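Local coordinates for putative antioxidant defense protein Mlr4105 (Mesorhizobium loti, PDB 3C1L), which probably acts as a peroxiredoxin-type antioxidant enzyme of the AhpD-like, all-helical class, at residues Leu16-Phe24 against Leu38-Leu48. Sequence-based numbering, arbitrary orientation.
Sequences LSEPTKAYF and LKAYAFDDKKL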
loop_
_atom_site.group_PDB
_atom_site.type_symbol
_atom_site.label_atom_id
_atom_site.label_comp_id
_atom_site.label_asym_id
_atom_site.label_seq_id
_atom_site.Cartn_x
_atom_site.Cartn_y
_atom_site.Cartn_z
ATOM N N LEU B 16 -28.319 -34.063 0.132
ATOM C CA LEU B 16 -28.029 -33.733 -1.249
ATOM C C LEU B 16 -29.194 -34.191 -2.108
ATOM O O LEU B 16 -29.792 -35.231 -1.845
ATOM C CB LEU B 16 -26.772 -34.456 -1.708
ATOM C CG LEU B 16 -25.467 -34.126 -1.001
ATOM C CD1 LEU B 16 -24.389 -35.058 -1.519
ATOM C CD2 LEU B 16 -25.089 -32.665 -1.212
ATOM N N SER B 17 -29.511 -33.421 -3.141
ATOM C CA SER B 17 -30.550 -33.838 -4.073
ATOM C C SER B 17 -30.024 -35.039 -4.801
ATOM O O SER B 17 -28.823 -35.231 -4.876
ATOM C CB SER B 17 -30.882 -32.724 -5.067
ATOM O OG SER B 17 -29.726 -32.249 -5.761
ATOM N N GLU B 18 -30.910 -35.865 -5.341
ATOM C CA GLU B 18 -30.461 -37.025 -6.115
ATOM C C GLU B 18 -29.616 -36.682 -7.358
ATOM O O GLU B 18 -28.693 -37.438 -7.695
ATOM C CB GLU B 18 -31.637 -37.904 -6.492
ATOM C CG GLU B 18 -32.022 -38.864 -5.363
ATOM C CD GLU B 18 -30.897 -39.834 -5.022
ATOM O OE1 GLU B 18 -29.848 -39.834 -5.722
ATOM O OE2 GLU B 18 -31.068 -40.600 -4.059
ATOM N N PRO B 19 -29.938 -35.567 -8.048
ATOM C CA PRO B 19 -29.082 -35.009 -9.072
ATOM C C PRO B 19 -27.663 -34.664 -8.610
ATOM O O PRO B 19 -26.718 -34.894 -9.350
ATOM C CB PRO B 19 -29.835 -33.746 -9.488
ATOM C CG PRO B 19 -31.245 -34.083 -9.294
ATOM C CD PRO B 19 -31.326 -35.098 -8.205
ATOM N N THR B 20 -27.513 -34.122 -7.413
ATOM C CA THR B 20 -26.192 -33.759 -6.904
ATOM C C THR B 20 -25.372 -34.960 -6.474
ATOM O O THR B 20 -24.175 -35.029 -6.728
ATOM C CB THR B 20 -26.317 -32.775 -5.767
ATOM O OG1 THR B 20 -26.904 -31.584 -6.294
ATOM C CG2 THR B 20 -24.954 -32.437 -5.124
ATOM N N LYS B 21 -26.026 -35.907 -5.823
ATOM C CA LYS B 21 -25.388 -37.183 -5.510
ATOM C C LYS B 21 -24.782 -37.838 -6.778
ATOM O O LYS B 21 -23.614 -38.246 -6.787
ATOM C CB LYS B 21 -26.409 -38.118 -4.857
ATOM C CG LYS B 21 -26.973 -37.615 -3.519
ATOM C CD LYS B 21 -27.770 -38.734 -2.824
ATOM C CE LYS B 21 -28.881 -38.214 -1.904
ATOM N NZ LYS B 21 -29.894 -39.300 -1.570
ATOM N N ALA B 22 -25.589 -37.901 -7.840
ATOM C CA ALA B 22 -25.172 -38.413 -9.158
ATOM C C ALA B 22 -23.999 -37.636 -9.766
ATOM O O ALA B 22 -22.999 -38.231 -10.231
ATOM C CB ALA B 22 -26.363 -38.401 -10.120
ATOM N N TYR B 23 -24.124 -36.310 -9.768
ATOM C CA TYR B 23 -23.118 -35.445 -10.310
ATOM C C TYR B 23 -21.767 -35.619 -9.616
ATOM O O TYR B 23 -20.710 -35.621 -10.262
ATOM C CB TYR B 23 -23.549 -33.986 -10.143
ATOM C CG TYR B 23 -22.521 -33.034 -10.689
ATOM C CD1 TYR B 23 -22.291 -32.932 -12.063
ATOM C CD2 TYR B 23 -21.727 -32.269 -9.829
ATOM C CE1 TYR B 23 -21.322 -32.071 -12.551
ATOM C CE2 TYR B 23 -20.780 -31.427 -10.311
ATOM C CZ TYR B 23 -20.587 -31.334 -11.662
ATOM O OH TYR B 23 -19.639 -30.488 -12.104
ATOM N N PHE B 24 -21.830 -35.686 -8.289
ATOM C CA PHE B 24 -20.678 -35.953 -7.429
ATOM C C PHE B 24 -20.163 -37.384 -7.631
ATOM O O PHE B 24 -18.973 -37.625 -7.574
ATOM C CB PHE B 24 -21.109 -35.788 -5.956
ATOM C CG PHE B 24 -21.238 -34.345 -5.481
ATOM C CD1 PHE B 24 -21.032 -33.245 -6.351
ATOM C CD2 PHE B 24 -21.569 -34.091 -4.148
ATOM C CE1 PHE B 24 -21.139 -31.929 -5.880
ATOM C CE2 PHE B 24 -21.689 -32.773 -3.675
ATOM C CZ PHE B 24 -21.486 -31.702 -4.529
ATOM N N LEU B 38 -17.351 -27.552 -4.475
ATOM C CA LEU B 38 -18.642 -28.074 -4.892
ATOM C C LEU B 38 -19.473 -28.447 -3.677
ATOM O O LEU B 38 -20.659 -28.177 -3.647
ATOM C CB LEU B 38 -18.463 -29.273 -5.812
ATOM C CG LEU B 38 -17.767 -29.000 -7.151
ATOM C CD1 LEU B 38 -17.765 -30.227 -8.020
ATOM C CD2 LEU B 38 -18.410 -27.824 -7.841
ATOM N N LYS B 39 -18.846 -29.054 -2.677
ATOM C CA LYS B 39 -19.544 -29.417 -1.440
ATOM C C LYS B 39 -20.023 -28.178 -0.700
ATOM O O LYS B 39 -21.060 -28.225 -0.060
ATOM C CB LYS B 39 -18.656 -30.242 -0.525
ATOM C CG LYS B 39 -18.071 -31.474 -1.147
ATOM C CD LYS B 39 -17.268 -32.224 -0.103
ATOM C CE LYS B 39 -16.450 -33.346 -0.698
ATOM N NZ LYS B 39 -14.996 -33.186 -0.374
ATOM N N ALA B 40 -19.272 -27.076 -0.805
ATOM C CA ALA B 40 -19.657 -25.762 -0.241
ATOM C C ALA B 40 -20.995 -25.228 -0.823
ATOM O O ALA B 40 -21.798 -24.634 -0.116
ATOM C CB ALA B 40 -18.507 -24.721 -0.466
ATOM N N TYR B 41 -21.216 -25.435 -2.122
ATOM C CA TYR B 41 -22.413 -24.950 -2.831
ATOM C C TYR B 41 -23.575 -25.933 -2.868
ATOM O O TYR B 41 -24.637 -25.609 -3.418
ATOM C CB TYR B 41 -22.051 -24.518 -4.273
ATOM C CG TYR B 41 -21.287 -23.218 -4.314
ATOM C CD1 TYR B 41 -21.953 -22.003 -4.243
ATOM C CD2 TYR B 41 -19.916 -23.191 -4.410
ATOM C CE1 TYR B 41 -21.273 -20.795 -4.272
ATOM C CE2 TYR B 41 -19.225 -21.971 -4.410
ATOM C CZ TYR B 41 -19.929 -20.783 -4.342
ATOM O OH TYR B 41 -19.292 -19.578 -4.358
ATOM N N ALA B 42 -23.419 -27.106 -2.254
ATOM C CA ALA B 42 -24.454 -28.152 -2.371
ATOM C C ALA B 42 -25.678 -27.925 -1.475
ATOM O O ALA B 42 -26.655 -28.664 -1.581
ATOM C CB ALA B 42 -23.862 -29.517 -2.115
ATOM N N PHE B 43 -25.641 -26.913 -0.605
ATOM C CA PHE B 43 -26.821 -26.571 0.237
ATOM C C PHE B 43 -27.949 -25.963 -0.614
ATOM O O PHE B 43 -29.081 -25.858 -0.153
ATOM C CB PHE B 43 -26.454 -25.604 1.378
ATOM C CG PHE B 43 -26.081 -24.186 0.906
ATOM C CD1 PHE B 43 -27.057 -23.220 0.688
ATOM C CD2 PHE B 43 -24.773 -23.840 0.701
ATOM C CE1 PHE B 43 -26.722 -21.947 0.273
ATOM C CE2 PHE B 43 -24.427 -22.549 0.272
ATOM C CZ PHE B 43 -25.407 -21.612 0.060
ATOM N N ASP B 44 -27.621 -25.582 -1.854
ATOM C CA ASP B 44 -28.555 -25.016 -2.819
ATOM C C ASP B 44 -28.179 -25.441 -4.266
ATOM O O ASP B 44 -27.241 -24.905 -4.845
ATOM C CB ASP B 44 -28.468 -23.484 -2.659
ATOM C CG ASP B 44 -29.651 -22.743 -3.253
ATOM O OD1 ASP B 44 -30.359 -23.282 -4.119
ATOM O OD2 ASP B 44 -29.888 -21.601 -2.817
ATOM N N ASP B 45 -28.902 -26.388 -4.857
ATOM C CA ASP B 45 -28.586 -26.876 -6.210
ATOM C C ASP B 45 -28.594 -25.752 -7.232
ATOM O O ASP B 45 -28.074 -25.911 -8.333
ATOM C CB ASP B 45 -29.613 -27.929 -6.685
ATOM C CG ASP B 45 -29.346 -29.326 -6.146
ATOM O OD1 ASP B 45 -28.469 -29.475 -5.262
ATOM O OD2 ASP B 45 -30.034 -30.275 -6.610
ATOM N N LYS B 46 -29.244 -24.647 -6.863
ATOM C CA LYS B 46 -29.389 -23.454 -7.694
ATOM C C LYS B 46 -28.061 -22.765 -7.819
ATOM O O LYS B 46 -27.624 -22.422 -8.912
ATOM C CB LYS B 46 -30.410 -22.501 -7.035
ATOM C CG LYS B 46 -31.129 -21.534 -7.955
ATOM C CD LYS B 46 -32.609 -21.375 -7.542
ATOM C CE LYS B 46 -33.444 -20.684 -8.653
ATOM N NZ LYS B 46 -34.946 -20.626 -8.384
ATOM N N LYS B 47 -27.425 -22.575 -6.671
ATOM C CA LYS B 47 -26.125 -21.983 -6.588
ATOM C C LYS B 47 -25.040 -22.901 -7.212
ATOM O O LYS B 47 -24.215 -22.451 -7.990
ATOM C CB LYS B 47 -25.792 -21.693 -5.118
ATOM C CG LYS B 47 -26.765 -20.763 -4.412
ATOM C CD LYS B 47 -26.119 -20.111 -3.179
ATOM C CE LYS B 47 -27.061 -19.217 -2.368
ATOM N NZ LYS B 47 -28.171 -18.613 -3.130
ATOM N N LEU B 48 -25.051 -24.177 -6.851
ATOM C CA LEU B 48 -24.094 -25.159 -7.366
ATOM C C LEU B 48 -24.104 -25.140 -8.888
ATOM O O LEU B 48 -23.062 -25.016 -9.510
ATOM C CB LEU B 48 -24.444 -26.560 -6.823
ATOM C CG LEU B 48 -23.580 -27.776 -7.149
ATOM C CD1 LEU B 48 -22.144 -27.565 -6.673
ATOM C CD2 LEU B 48 -24.182 -29.055 -6.514
HETATM O O HOH W 1 -28.117 -30.506 -2.932
#
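F24 reaches across to L38 of helix 36-40, A42 of the turn after it and L48 of helix 45-60. Its CE1 lies 3.8 Å from L38 CB, and L38 O sits at the ring edge, near its plane, while one face of the ring is taken by T20 CG2 of its own helix, one turn back. A flat, wide side chain suits this place because it spans three neighbours at once. A small residue suits position A42: its CB, 4.0 Å from F24 CZ, also takes L16 CD2 at 3.5 Å, a tight fit for two carbons.

T20 divides its two branches between apolar and polar surroundings. OG1 stands anti to the carbonyl carbon (chi1 -64°), which leaves CG2 anti to the backbone N; the methyl meets L48 CD2 tip to tip at 3.7 Å, and the hydroxyl donates to D45 OD1 over 2.8 Å, arriving from 49° above the carboxylate plane. Replacing T20 by an alanine is likely to leave D45 OD1 without its hydroxyl donor and a gap beside F24 and L48.

The polar side is hydrated, with S17 and D45 partly exposed. A water accepts from S17 N and donates to A42 O and D45 OD1, giving OD1 a second donor.

Short polar side chains suit the N-cap positions S17 and D44, since they can accept from first-turn N-H groups, as D44 does from K46 N. This helix-helix packing, apolar on one side and water-bridged on the other, joins the first turns of helix 18-31 to the end of helix 36-40 and the start of helix 45-60 in an all-helical, AhpD-like chain.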